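Local coordinates for putative peptidyl-arginine deiminase family protein (PDB 6B10) that probably hydrolyses agmatine to N-carbamoylputrescine and ammonia, a deiminase step of polyamine biosynthesis on the way to putrescine, at residues A279-F284 with K305-D310; Y270-F275 with S320-C325; L22-P27 with Q42-F47; I220-C225 with L250-I255; S52-V57 with V274-A279. All coordinates share one frame; numbering follows the deposited sequence.

Contact 1 of 5, residues A279-F284 with K305-D310; sequences ALIVPF and KIIGVD
Phe284 lays its ring over Gly308 at one end of a parallel strand pair. The two strands belong to a beta-alpha-beta crossover: strand 279-284, helix 289-300, strand 305-310. The short axes approach to 4.3 Å and twist by -39°. Five backbone hydrogen bonds hold the register, starting at Leu280 N to Lys305 O and ending at Phe284 N to Val309 O.

The Phe284 side chain can be followed outward. CB lies near Val309 O. CG stands anti to the carbonyl carbon (chi1 -89°), and from there the ring turns back over the neighbouring strand. All six ring carbons lie close to Gly308 CA, the nearest being CD1 at 3.6 Å. Gly308 CA sits 3.5 Å from the ring centroid and 7° off the ring normal, a CH-pi contact over the centre of the face. With no side chain, Gly308 lets the ring come this close.

Further along the same face, Val282 CG2 meets Ile306 CG2 at 4.0 Å. Leu280 runs alongside Ile306, with Leu280 CB 4.0 Å from Ile306 CG1. Leu280, Val282, Phe284 and Ile306 all touch helix 289-300, the connecting helix of the unit. Ile281, Ile307 and Val309 turn to the other face, toward Val50 of helix 37-52. There the two branch methyls Ile281 CG2 and Val309 CG2 meet at 3.6 Å.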
# COMPACT_ATOMS: atom_id res chain seq x y z
N ALA A 279 15.19 0.07 -1.11
CA ALA A 279 14.80 -0.76 0.00
C ALA A 279 13.37 -1.26 -0.08
O ALA A 279 12.52 -0.69 -0.79
CB ALA A 279 15.02 -0.02 1.32
N LEU A 280 13.13 -2.35 0.63
CA LEU A 280 11.81 -2.92 0.80
C LEU A 280 11.59 -3.08 2.30
O LEU A 280 12.31 -3.81 2.97
CB LEU A 280 11.73 -4.29 0.12
CG LEU A 280 10.43 -5.06 0.35
CD1 LEU A 280 9.22 -4.29 -0.17
CD2 LEU A 280 10.50 -6.44 -0.27
N ILE A 281 10.59 -2.38 2.82
CA ILE A 281 10.33 -2.39 4.25
C ILE A 281 9.23 -3.42 4.51
O ILE A 281 8.12 -3.28 4.02
CB ILE A 281 9.89 -1.00 4.77
CG1 ILE A 281 10.79 0.11 4.21
CG2 ILE A 281 9.91 -0.99 6.30
CD1 ILE A 281 12.27 -0.05 4.48
N VAL A 282 9.56 -4.45 5.28
CA VAL A 282 8.64 -5.57 5.51
C VAL A 282 8.14 -5.58 6.95
O VAL A 282 8.90 -5.29 7.87
CB VAL A 282 9.28 -6.94 5.14
CG1 VAL A 282 9.70 -6.95 3.68
CG2 VAL A 282 10.49 -7.26 6.01
N PRO A 283 6.86 -5.91 7.15
CA PRO A 283 6.37 -6.02 8.52
C PRO A 283 6.93 -7.26 9.22
O PRO A 283 6.98 -8.34 8.63
CB PRO A 283 4.84 -6.13 8.35
CG PRO A 283 4.62 -6.59 6.96
CD PRO A 283 5.82 -6.21 6.15
N PHE A 284 7.39 -7.06 10.45
CA PHE A 284 7.80 -8.14 11.34
C PHE A 284 6.75 -8.24 12.45
O PHE A 284 6.19 -7.23 12.88
CB PHE A 284 9.19 -7.85 11.94
CG PHE A 284 10.36 -8.36 11.12
CD1 PHE A 284 10.22 -8.73 9.78
CD2 PHE A 284 11.62 -8.45 11.70
CE1 PHE A 284 11.31 -9.20 9.05
CE2 PHE A 284 12.71 -8.91 10.98
CZ PHE A 284 12.56 -9.28 9.65
N LYS A 305 17.73 -3.38 -0.08
CA LYS A 305 17.92 -3.76 1.31
C LYS A 305 16.53 -4.08 1.86
O LYS A 305 15.62 -3.27 1.74
CB LYS A 305 18.56 -2.62 2.10
CG LYS A 305 19.79 -1.99 1.45
CD LYS A 305 20.90 -2.99 1.19
CE LYS A 305 22.17 -2.27 0.76
NZ LYS A 305 23.21 -3.20 0.24
N ILE A 306 16.37 -5.26 2.44
CA ILE A 306 15.09 -5.67 3.02
C ILE A 306 15.18 -5.44 4.52
O ILE A 306 16.06 -5.98 5.18
CB ILE A 306 14.75 -7.14 2.69
CG1 ILE A 306 14.09 -7.27 1.31
CG2 ILE A 306 13.77 -7.73 3.72
CD1 ILE A 306 14.91 -6.75 0.14
N ILE A 307 14.29 -4.61 5.06
CA ILE A 307 14.37 -4.21 6.47
C ILE A 307 13.06 -4.47 7.19
O ILE A 307 12.02 -3.97 6.79
CB ILE A 307 14.76 -2.72 6.60
CG1 ILE A 307 16.14 -2.47 6.00
CG2 ILE A 307 14.76 -2.28 8.07
CD1 ILE A 307 16.42 -1.01 5.71
N GLY A 308 13.13 -5.26 8.26
CA GLY A 308 11.94 -5.60 9.04
C GLY A 308 11.60 -4.52 10.05
O GLY A 308 12.47 -4.05 10.76
N VAL A 309 10.34 -4.15 10.12
CA VAL A 309 9.87 -3.17 11.11
C VAL A 309 8.72 -3.80 11.86
O VAL A 309 7.75 -4.27 11.26
CB VAL A 309 9.39 -1.86 10.44
CG1 VAL A 309 8.64 -0.99 11.43
CG2 VAL A 309 10.57 -1.11 9.85
N ASP A 310 8.84 -3.82 13.18
CA ASP A 310 7.82 -4.38 14.06
C ASP A 310 6.48 -3.72 13.76
O ASP A 310 6.33 -2.52 13.97
CB ASP A 310 8.24 -4.15 15.52
CG ASP A 310 7.30 -4.79 16.52
OD1 ASP A 310 6.33 -5.46 16.13
OD2 ASP A 310 7.56 -4.62 17.73

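Contact 2 of 5, residues Y270-F275 with S320-C325; sequences YANFVF and SLHCSC
Asn272 grips the turn at 321-323 with two oxygens, one from its backbone and one from its side chain. Its carbonyl O accepts from His322 N at 3.0 Å, with the donor above the carbonyl plane. Its side-chain OD1 accepts from Cys323 N, also at 3.0 Å, in a straighter bond (158° at the hydrogen). The amide plane stands almost perpendicular to the His322 ring, at 89°. Asn272 CG packs on His322 CB at 3.4 Å, while ND2 lies at the ring edge. Next along the chain, Phe273 O comes within 3.1 Å of His322 CD2. Val274 CG2 then touches Cys325 SG at 3.7 Å.

The next shell fixes these groups. Asp209 takes part twice: its backbone O bonds Asn272 ND2, and its OD2 bonds His322 ND1. Glu15 OE1 holds His322 NE2, so both ring nitrogens have a carboxylate partner. Arg213 bonds Phe273 O. Inside the turn, Ser324 OG donates to Leu321 O at 2.8 Å.

The centre of the contact lies about 5 Å from the centre of the chain, and every touching residue is buried. This fits the middle of the propeller-like fold of the family. Around it, Val274 and Leu321 pack on Phe47 of helix 37-52, Phe273 on strand 279-284, and Cys325 on Leu22 and Leu24 of strand 19-25.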
# COMPACT_ATOMS: atom_id res chain seq x y z
N TYR A 270 2.53 -10.63 5.68
CA TYR A 270 3.82 -10.14 5.21
C TYR A 270 3.72 -9.46 3.85
O TYR A 270 4.68 -8.83 3.39
CB TYR A 270 4.86 -11.28 5.19
CG TYR A 270 5.22 -11.81 6.57
CD1 TYR A 270 5.93 -11.03 7.47
CD2 TYR A 270 4.85 -13.10 6.97
CE1 TYR A 270 6.27 -11.50 8.73
CE2 TYR A 270 5.18 -13.59 8.23
CZ TYR A 270 5.89 -12.79 9.11
OH TYR A 270 6.22 -13.28 10.36
N ALA A 271 2.55 -9.56 3.21
CA ALA A 271 2.33 -8.92 1.91
C ALA A 271 2.20 -7.39 2.02
O ALA A 271 2.37 -6.68 1.02
CB ALA A 271 1.10 -9.51 1.23
N ASN A 272 1.94 -6.88 3.21
CA ASN A 272 1.77 -5.43 3.43
C ASN A 272 3.12 -4.70 3.60
O ASN A 272 3.26 -3.82 4.45
CB ASN A 272 0.87 -5.20 4.64
CG ASN A 272 -0.08 -4.04 4.45
OD1 ASN A 272 0.01 -3.03 5.14
ND2 ASN A 272 -1.01 -4.18 3.52
N PHE A 273 4.10 -5.08 2.78
CA PHE A 273 5.39 -4.39 2.73
C PHE A 273 5.28 -3.12 1.88
O PHE A 273 4.25 -2.86 1.27
CB PHE A 273 6.51 -5.30 2.21
CG PHE A 273 6.17 -6.10 0.97
CD1 PHE A 273 5.81 -5.47 -0.22
CD2 PHE A 273 6.27 -7.49 0.98
CE1 PHE A 273 5.52 -6.22 -1.36
CE2 PHE A 273 5.99 -8.23 -0.15
CZ PHE A 273 5.62 -7.60 -1.33
N VAL A 274 6.35 -2.33 1.86
CA VAL A 274 6.37 -1.13 1.04
C VAL A 274 7.73 -0.92 0.40
O VAL A 274 8.75 -0.95 1.07
CB VAL A 274 5.92 0.13 1.83
CG1 VAL A 274 6.71 0.31 3.10
CG2 VAL A 274 6.02 1.38 0.95
N PHE A 275 7.73 -0.72 -0.92
CA PHE A 275 8.96 -0.38 -1.63
C PHE A 275 9.25 1.10 -1.46
O PHE A 275 8.33 1.93 -1.49
CB PHE A 275 8.84 -0.68 -3.12
CG PHE A 275 9.06 -2.12 -3.49
CD1 PHE A 275 10.34 -2.64 -3.58
CD2 PHE A 275 7.98 -2.94 -3.80
CE1 PHE A 275 10.54 -3.96 -3.95
CE2 PHE A 275 8.17 -4.26 -4.17
CZ PHE A 275 9.46 -4.77 -4.25
N SER A 320 -1.39 -2.64 8.29
CA SER A 320 0.03 -2.81 8.54
C SER A 320 0.79 -1.74 7.76
O SER A 320 0.19 -0.74 7.39
CB SER A 320 0.44 -4.25 8.19
OG SER A 320 1.78 -4.50 8.57
N LEU A 321 2.08 -1.95 7.51
CA LEU A 321 2.95 -0.89 6.99
C LEU A 321 2.45 -0.25 5.70
O LEU A 321 2.38 0.97 5.62
CB LEU A 321 4.39 -1.40 6.79
CG LEU A 321 5.13 -1.97 8.00
CD1 LEU A 321 6.52 -2.44 7.59
CD2 LEU A 321 5.23 -0.97 9.15
N HIS A 322 2.09 -1.07 4.71
CA HIS A 322 1.66 -0.57 3.39
C HIS A 322 0.39 0.28 3.50
O HIS A 322 0.27 1.30 2.83
CB HIS A 322 1.43 -1.73 2.41
CG HIS A 322 1.32 -1.31 0.98
ND1 HIS A 322 0.15 -1.44 0.25
CD2 HIS A 322 2.23 -0.78 0.13
CE1 HIS A 322 0.35 -1.00 -0.98
NE2 HIS A 322 1.60 -0.60 -1.08
N CYS A 323 -0.55 -0.16 4.34
CA CYS A 323 -1.81 0.57 4.56
C CYS A 323 -1.60 1.97 5.15
O CYS A 323 -2.40 2.87 4.92
CB CYS A 323 -2.73 -0.22 5.51
SG CYS A 323 -3.24 -1.85 4.91
N SER A 324 -0.53 2.14 5.92
CA SER A 324 -0.27 3.40 6.61
C SER A 324 0.53 4.43 5.80
O SER A 324 0.92 5.46 6.34
CB SER A 324 0.52 3.12 7.88
OG SER A 324 1.88 2.97 7.57
N CYS A 325 0.80 4.16 4.52
CA CYS A 325 1.62 5.09 3.75
C CYS A 325 1.21 5.16 2.30
O CYS A 325 0.44 4.33 1.80
CB CYS A 325 3.10 4.72 3.88
SG CYS A 325 3.58 3.11 3.21

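Contact 3 of 5, residues L22-P27 with Q42-F47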
# COMPACT_ATOMS: atom_id res chain seq x y z
N LEU A 22 7.69 9.28 0.78
CA LEU A 22 6.69 8.42 1.40
C LEU A 22 5.84 9.30 2.33
O LEU A 22 6.36 10.06 3.15
CB LEU A 22 7.32 7.27 2.19
CG LEU A 22 6.35 6.13 2.55
CD1 LEU A 22 5.94 5.33 1.32
CD2 LEU A 22 6.95 5.18 3.58
N MET A 23 4.53 9.19 2.19
CA MET A 23 3.62 10.05 2.91
C MET A 23 2.82 9.24 3.92
O MET A 23 2.33 8.15 3.62
CB MET A 23 2.69 10.73 1.92
CG MET A 23 3.45 11.47 0.82
SD MET A 23 2.39 12.36 -0.32
CE MET A 23 1.34 11.06 -0.94
N LEU A 24 2.70 9.78 5.13
CA LEU A 24 1.96 9.15 6.21
C LEU A 24 1.08 10.16 6.94
O LEU A 24 1.38 11.35 6.99
CB LEU A 24 2.92 8.50 7.21
CG LEU A 24 3.97 7.53 6.64
CD1 LEU A 24 5.29 8.23 6.40
CD2 LEU A 24 4.18 6.32 7.55
N SER A 25 -0.01 9.66 7.51
CA SER A 25 -0.90 10.47 8.34
C SER A 25 -0.76 10.02 9.79
O SER A 25 -1.22 8.94 10.16
CB SER A 25 -2.34 10.32 7.87
OG SER A 25 -3.21 11.07 8.69
N LEU A 26 -0.12 10.85 10.61
CA LEU A 26 0.15 10.51 12.01
C LEU A 26 -1.11 10.19 12.82
O LEU A 26 -2.16 10.80 12.61
CB LEU A 26 0.90 11.65 12.71
CG LEU A 26 2.34 11.88 12.28
CD1 LEU A 26 2.92 13.07 13.02
CD2 LEU A 26 3.21 10.65 12.51
N PRO A 27 -1.01 9.20 13.72
CA PRO A 27 -2.07 9.01 14.72
C PRO A 27 -2.01 10.13 15.74
O PRO A 27 -0.92 10.57 16.11
CB PRO A 27 -1.72 7.67 15.37
CG PRO A 27 -0.70 7.03 14.49
CD PRO A 27 0.02 8.16 13.83
N GLN A 42 5.45 5.24 18.75
CA GLN A 42 6.79 4.67 18.82
C GLN A 42 7.08 3.78 17.60
O GLN A 42 8.19 3.80 17.06
CB GLN A 42 6.98 3.88 20.12
CG GLN A 42 8.36 3.28 20.28
CD GLN A 42 9.45 4.31 20.01
OE1 GLN A 42 9.48 5.37 20.63
NE2 GLN A 42 10.35 4.00 19.07
N SER A 43 6.07 3.01 17.19
CA SER A 43 6.16 2.23 15.95
C SER A 43 6.40 3.13 14.74
O SER A 43 7.31 2.88 13.94
CB SER A 43 4.88 1.43 15.75
OG SER A 43 4.59 0.62 16.88
N TYR A 44 5.60 4.19 14.62
CA TYR A 44 5.77 5.20 13.57
C TYR A 44 7.17 5.78 13.54
O TYR A 44 7.79 5.87 12.49
CB TYR A 44 4.77 6.34 13.73
CG TYR A 44 3.53 6.18 12.90
CD1 TYR A 44 2.51 5.35 13.32
CD2 TYR A 44 3.39 6.84 11.68
CE1 TYR A 44 1.36 5.18 12.56
CE2 TYR A 44 2.25 6.68 10.92
CZ TYR A 44 1.24 5.85 11.36
OH TYR A 44 0.11 5.68 10.61
N LYS A 45 7.67 6.17 14.71
CA LYS A 45 9.01 6.74 14.82
C LYS A 45 10.06 5.79 14.26
O LYS A 45 10.97 6.21 13.55
CB LYS A 45 9.33 7.08 16.28
CG LYS A 45 10.67 7.78 16.47
N GLU A 46 9.91 4.51 14.57
CA GLU A 46 10.83 3.49 14.08
C GLU A 46 10.71 3.38 12.56
O GLU A 46 11.72 3.38 11.85
CB GLU A 46 10.54 2.14 14.74
CG GLU A 46 11.66 1.13 14.60
CD GLU A 46 12.98 1.64 15.15
OE1 GLU A 46 12.98 2.23 16.26
OE2 GLU A 46 14.02 1.48 14.47
N PHE A 47 9.48 3.30 12.09
CA PHE A 47 9.17 3.16 10.67
C PHE A 47 9.71 4.36 9.89
O PHE A 47 10.39 4.20 8.87
CB PHE A 47 7.65 3.00 10.49
CG PHE A 47 7.19 2.73 9.07
CD1 PHE A 47 7.98 2.04 8.16
CD2 PHE A 47 5.93 3.13 8.67
CE1 PHE A 47 7.53 1.79 6.87
CE2 PHE A 47 5.47 2.88 7.39
CZ PHE A 47 6.28 2.22 6.48
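Tyr44 and Phe47, one turn apart on helix 37-52, carry this contact with strand 19-25 and the residues just after it. Strand and helix open a beta-alpha-beta unit that strand 56-61 completes. The helix runs back against the strand, with 172° between the two short axes and 11.5 Å at closest approach. No hydrogen bond crosses the gap, and the join is made by side chains.

Tyr44 comes first. Its ring and Pro27 reach toward each other tip to tip. Pro27 CD lies over one ring face, 3.6 Å from the centroid and displaced toward the rim. This is a CH-pi contact, 17° off the ring normal. Pro27 CG is closer still to one rim atom, CE1, at 3.4 Å. Leu26 CD2 meets CD2 of Tyr44 at 3.9 Å, and Leu24 CD2 lies as near to CE2. Phe314 also meets this ring, with the planes at about 30°.

Phe47 follows. Leu22 comes across it, with Leu22 CD2 reaching Phe47 CZ at 4.2 Å. The seven touching residues are all buried; the leucines, Pro27 and the two rings make a largely apolar layer between strand and helix. Leu24 also packs on Val57 and Leu59 of strand 56-61. Its CD2 methyl, which touches Tyr44, reaches Phe47 CE2 at 3.7 Å as well.

Contact 4 of 5, residues I220-C225 with L250-I255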
# COMPACT_ATOMS: atom_id res chain seq x y z
N ILE A 220 5.30 -12.50 -8.39
CA ILE A 220 4.28 -12.19 -7.40
C ILE A 220 4.59 -12.89 -6.08
O ILE A 220 4.77 -14.12 -6.03
CB ILE A 220 2.88 -12.63 -7.88
CG1 ILE A 220 2.46 -11.79 -9.08
CG2 ILE A 220 1.86 -12.47 -6.75
CD1 ILE A 220 1.20 -12.26 -9.77
N ALA A 221 4.64 -12.10 -5.01
CA ALA A 221 4.78 -12.62 -3.67
C ALA A 221 3.40 -12.68 -3.07
O ALA A 221 2.65 -11.71 -3.18
CB ALA A 221 5.67 -11.71 -2.83
N HIS A 222 3.05 -13.80 -2.44
CA HIS A 222 1.69 -14.04 -1.98
C HIS A 222 1.62 -14.83 -0.68
O HIS A 222 2.45 -15.71 -0.42
CB HIS A 222 0.86 -14.75 -3.07
CG HIS A 222 1.27 -16.17 -3.33
ND1 HIS A 222 0.79 -17.24 -2.60
CD2 HIS A 222 2.12 -16.70 -4.25
CE1 HIS A 222 1.34 -18.36 -3.04
NE2 HIS A 222 2.15 -18.05 -4.05
N CYS A 223 0.62 -14.51 0.13
CA CYS A 223 0.39 -15.19 1.39
C CYS A 223 0.10 -16.66 1.17
O CYS A 223 -0.51 -17.05 0.18
CB CYS A 223 -0.77 -14.55 2.14
SG CYS A 223 -0.39 -12.88 2.67
N ILE A 224 0.58 -17.48 2.10
CA ILE A 224 0.27 -18.90 2.12
C ILE A 224 0.13 -19.30 3.58
O ILE A 224 0.57 -18.57 4.47
CB ILE A 224 1.36 -19.74 1.37
CG1 ILE A 224 0.83 -21.11 0.94
CG2 ILE A 224 2.59 -19.96 2.24
CD1 ILE A 224 -0.43 -21.09 0.09
N CYS A 225 -0.52 -20.42 3.83
CA CYS A 225 -0.66 -20.96 5.17
C CYS A 225 -0.30 -22.44 5.16
O CYS A 225 -0.82 -23.20 4.35
CB CYS A 225 -2.09 -20.77 5.66
SG CYS A 225 -2.38 -21.46 7.30
N LEU A 250 6.25 -17.20 -8.60
CA LEU A 250 5.59 -17.05 -7.31
C LEU A 250 6.58 -17.19 -6.17
O LEU A 250 7.44 -18.07 -6.21
CB LEU A 250 4.47 -18.07 -7.15
CG LEU A 250 3.35 -18.01 -8.19
CD1 LEU A 250 2.35 -19.13 -7.94
CD2 LEU A 250 2.65 -16.66 -8.21
N LEU A 251 6.44 -16.33 -5.17
CA LEU A 251 7.25 -16.36 -3.96
C LEU A 251 6.28 -16.38 -2.78
O LEU A 251 5.36 -15.57 -2.71
CB LEU A 251 8.17 -15.13 -3.91
CG LEU A 251 9.21 -15.01 -2.79
CD1 LEU A 251 10.44 -14.24 -3.25
CD2 LEU A 251 8.61 -14.33 -1.55
N GLU A 252 6.47 -17.32 -1.85
CA GLU A 252 5.47 -17.54 -0.80
C GLU A 252 5.78 -16.77 0.47
O GLU A 252 6.94 -16.63 0.86
CB GLU A 252 5.33 -19.03 -0.49
CG GLU A 252 4.70 -19.82 -1.63
CD GLU A 252 4.47 -21.28 -1.31
OE1 GLU A 252 4.88 -21.75 -0.22
OE2 GLU A 252 3.85 -21.97 -2.14
N LEU A 253 4.73 -16.26 1.10
CA LEU A 253 4.84 -15.51 2.34
C LEU A 253 3.98 -16.21 3.38
O LEU A 253 2.82 -15.87 3.54
CB LEU A 253 4.34 -14.08 2.13
CG LEU A 253 5.01 -13.27 1.02
CD1 LEU A 253 4.25 -11.98 0.77
CD2 LEU A 253 6.47 -12.99 1.34
N PRO A 254 4.55 -17.20 4.10
CA PRO A 254 3.76 -17.95 5.07
C PRO A 254 3.32 -17.08 6.24
O PRO A 254 4.14 -16.43 6.87
CB PRO A 254 4.72 -19.04 5.55
CG PRO A 254 6.08 -18.51 5.27
CD PRO A 254 5.93 -17.71 4.01
N ILE A 255 2.02 -17.06 6.51
CA ILE A 255 1.49 -16.23 7.59
C ILE A 255 2.05 -16.69 8.94
O ILE A 255 2.37 -17.87 9.11
CB ILE A 255 -0.06 -16.20 7.62
CG1 ILE A 255 -0.65 -17.58 7.94
CG2 ILE A 255 -0.60 -15.66 6.31
CD1 ILE A 255 -2.17 -17.59 8.04
O HOH W 1 3.38 -20.54 -4.52
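Leu253 packs against Ala221 in the tight part of this parallel strand pair. Leu253 CD1 meets Ala221 CB at 3.9 Å, and Leu253 CB lies 3.6 Å from His222 O. Five backbone bonds join the strands, from Leu251 N to Ile220 O through to Ile255 N to Ile224 O. Helix 233-244 connects strands 219-224 and 249-254 in a beta-alpha-beta unit and packs on their His222 face. Beyond the strand ends, Ile255 CD1 touches Cys225 SG.

The looser, wetter part is the edge at Leu250 and Glu252, both partly exposed. Elsewhere the helix covers this face, through Leu243 and Gln237. His222 CG sits between the backbone N and the carbonyl carbon (chi1 69°), which leans it toward the neighbouring strand. The ring lies alongside Glu252, its plane 70° from the carboxylate. Leu250 CB meets the ring edge at His222 NE2, 3.9 Å away. In the ring plane, a water bonds His222 NE2 at 2.8 Å and donates to Glu252 OE2.

His222 ND1 donates to Cys223 O at 3.1 Å, which places a proton on ND1 and fixes the ring rotation. NE2 is 4.7 Å from Glu252 OE2, so the carboxylate could favour a protonated ring. Lys240, in a salt bridge with the same oxygen, would probably weaken that effect.

Contact 5 of 5, residues S52-V57 with V274-A279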
# COMPACT_ATOMS: atom_id res chain seq x y z
N SER A 52 13.52 7.20 6.31
CA SER A 52 14.18 8.49 6.11
C SER A 52 15.64 8.35 5.72
O SER A 52 16.21 9.25 5.13
CB SER A 52 14.06 9.36 7.37
OG SER A 52 14.82 8.83 8.44
N GLU A 53 16.23 7.20 6.03
CA GLU A 53 17.60 6.88 5.61
C GLU A 53 17.69 6.72 4.10
O GLU A 53 18.76 6.89 3.52
CB GLU A 53 18.09 5.59 6.28
CG GLU A 53 19.59 5.35 6.16
CD GLU A 53 19.95 3.88 6.27
OE1 GLU A 53 20.87 3.45 5.54
OE2 GLU A 53 19.32 3.17 7.08
N PHE A 54 16.57 6.38 3.46
CA PHE A 54 16.55 6.09 2.02
C PHE A 54 15.86 7.13 1.13
O PHE A 54 16.23 7.28 -0.03
CB PHE A 54 15.92 4.73 1.80
CG PHE A 54 16.77 3.59 2.29
CD1 PHE A 54 17.76 3.06 1.48
CD2 PHE A 54 16.58 3.06 3.56
CE1 PHE A 54 18.56 2.03 1.92
CE2 PHE A 54 17.37 2.03 4.01
CZ PHE A 54 18.36 1.51 3.19
N GLN A 55 14.85 7.82 1.65
CA GLN A 55 14.18 8.87 0.88
C GLN A 55 13.43 9.80 1.81
O GLN A 55 13.23 9.49 2.99
CB GLN A 55 13.23 8.27 -0.17
CG GLN A 55 11.97 7.62 0.40
CD GLN A 55 11.13 6.91 -0.65
OE1 GLN A 55 11.65 6.21 -1.52
NE2 GLN A 55 9.82 7.08 -0.56
N LYS A 56 12.99 10.94 1.28
CA LYS A 56 12.25 11.89 2.10
C LYS A 56 10.94 11.29 2.58
O LYS A 56 10.35 10.44 1.92
CB LYS A 56 11.98 13.18 1.34
CG LYS A 56 13.21 14.03 1.11
CD LYS A 56 12.85 15.28 0.31
CE LYS A 56 12.72 14.97 -1.18
NZ LYS A 56 12.11 16.13 -1.89
N VAL A 57 10.51 11.75 3.75
CA VAL A 57 9.26 11.34 4.34
C VAL A 57 8.45 12.60 4.62
O VAL A 57 8.99 13.60 5.11
CB VAL A 57 9.50 10.58 5.66
CG1 VAL A 57 8.18 10.25 6.36
CG2 VAL A 57 10.30 9.31 5.41
N VAL A 274 6.35 -2.33 1.86
CA VAL A 274 6.37 -1.13 1.04
C VAL A 274 7.73 -0.92 0.40
O VAL A 274 8.75 -0.95 1.07
CB VAL A 274 5.92 0.13 1.83
CG1 VAL A 274 6.71 0.31 3.10
CG2 VAL A 274 6.02 1.38 0.95
N PHE A 275 7.73 -0.72 -0.92
CA PHE A 275 8.96 -0.38 -1.63
C PHE A 275 9.25 1.10 -1.46
O PHE A 275 8.33 1.93 -1.49
CB PHE A 275 8.84 -0.68 -3.12
CG PHE A 275 9.06 -2.12 -3.49
CD1 PHE A 275 10.34 -2.64 -3.58
CD2 PHE A 275 7.98 -2.94 -3.80
CE1 PHE A 275 10.54 -3.96 -3.95
CE2 PHE A 275 8.17 -4.26 -4.17
CZ PHE A 275 9.46 -4.77 -4.25
N ILE A 276 10.53 1.40 -1.25
CA ILE A 276 11.05 2.76 -1.25
C ILE A 276 12.38 2.71 -1.98
O ILE A 276 12.83 1.64 -2.38
CB ILE A 276 11.23 3.31 0.17
CG1 ILE A 276 12.14 2.39 1.00
CG2 ILE A 276 9.86 3.46 0.84
CD1 ILE A 276 12.64 3.00 2.28
N ASN A 277 13.01 3.86 -2.16
CA ASN A 277 14.26 3.89 -2.92
C ASN A 277 15.31 2.99 -2.29
O ASN A 277 15.68 3.17 -1.12
CB ASN A 277 14.77 5.32 -3.04
CG ASN A 277 13.85 6.19 -3.86
OD1 ASN A 277 12.97 5.69 -4.56
ND2 ASN A 277 14.03 7.50 -3.76
N ASN A 278 15.76 1.99 -3.06
CA ASN A 278 16.82 1.07 -2.64
C ASN A 278 16.47 0.15 -1.47
O ASN A 278 17.34 -0.53 -0.94
CB ASN A 278 18.12 1.83 -2.31
CG ASN A 278 18.62 2.63 -3.49
OD1 ASN A 278 18.63 3.86 -3.46
ND2 ASN A 278 19.01 1.93 -4.54
N ALA A 279 15.19 0.07 -1.11
CA ALA A 279 14.80 -0.76 0.00
C ALA A 279 13.37 -1.26 -0.08
O ALA A 279 12.52 -0.69 -0.79
CB ALA A 279 15.02 -0.02 1.32
O HOH W 2 18.05 5.69 -1.12
O HOH W 3 15.95 8.69 -2.27
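A type II beta turn, Ile276 to Ala279, rests on Phe54 and Gln55, which lie between helix 37-52 and strand 56-61. Gln55 OE1 accepts from Asn277 N at 2.8 Å, with 163° at the hydrogen. The donor is tilted from the plane of the Gln55 amide. Gln55 CG sits between the backbone N and the carbonyl carbon (chi1 71°), and the chain runs extended from there. On the way it crosses Ile276 obliquely, with OE1 3.4 Å from Ile276 CB. The other end of the amide, NE2, bonds Gln19 OE1. Gln55 OE1 also lies 3.2 Å from Asn277 CG.

The turn closes a hairpin between strands 274-276 and 279-284. Ile276 N donates to Ala279 O, and Ala279 N to Ile276 O. Asn278 takes the positive phi (66°) that the third position of a type II turn needs.

Phe54 covers the face of the hairpin that carries Ile276 and Ala279. Ala279 CB stands over the centre of its ring, 3.9 Å from the centroid, as a CH-pi contact. Phe54 CB meets Ile276 CD1 at 3.7 Å. Asn277 O lies 3.3 Å from the same CB. One water donates to Phe54 O and accepts from Asn277 ND2, with 2.7 Å to that nitrogen. Asn277 OD1 turns to Gln19 N instead.

From the N terminus, contact 3 closes first, a short loop within the beta-alpha-beta unit 19-25, 37-52, 56-61. Contact 5 opens where that helix ends and spans more than 200 residues. It joins the region of the 19-25 and 56-61 sheet to the hairpin of strands 274-276 and 279-284. Contact 4 is nested inside this long loop and closes its own beta-alpha-beta unit. Contact 2 starts at 270-275, overlapping the last segment of contact 5, and runs to 320-325. It ties the start of the hairpin to the loop before strand 326-329. Contact 1 is nested inside it. Phe47 of contact 3 touches Ile281 of contact 1.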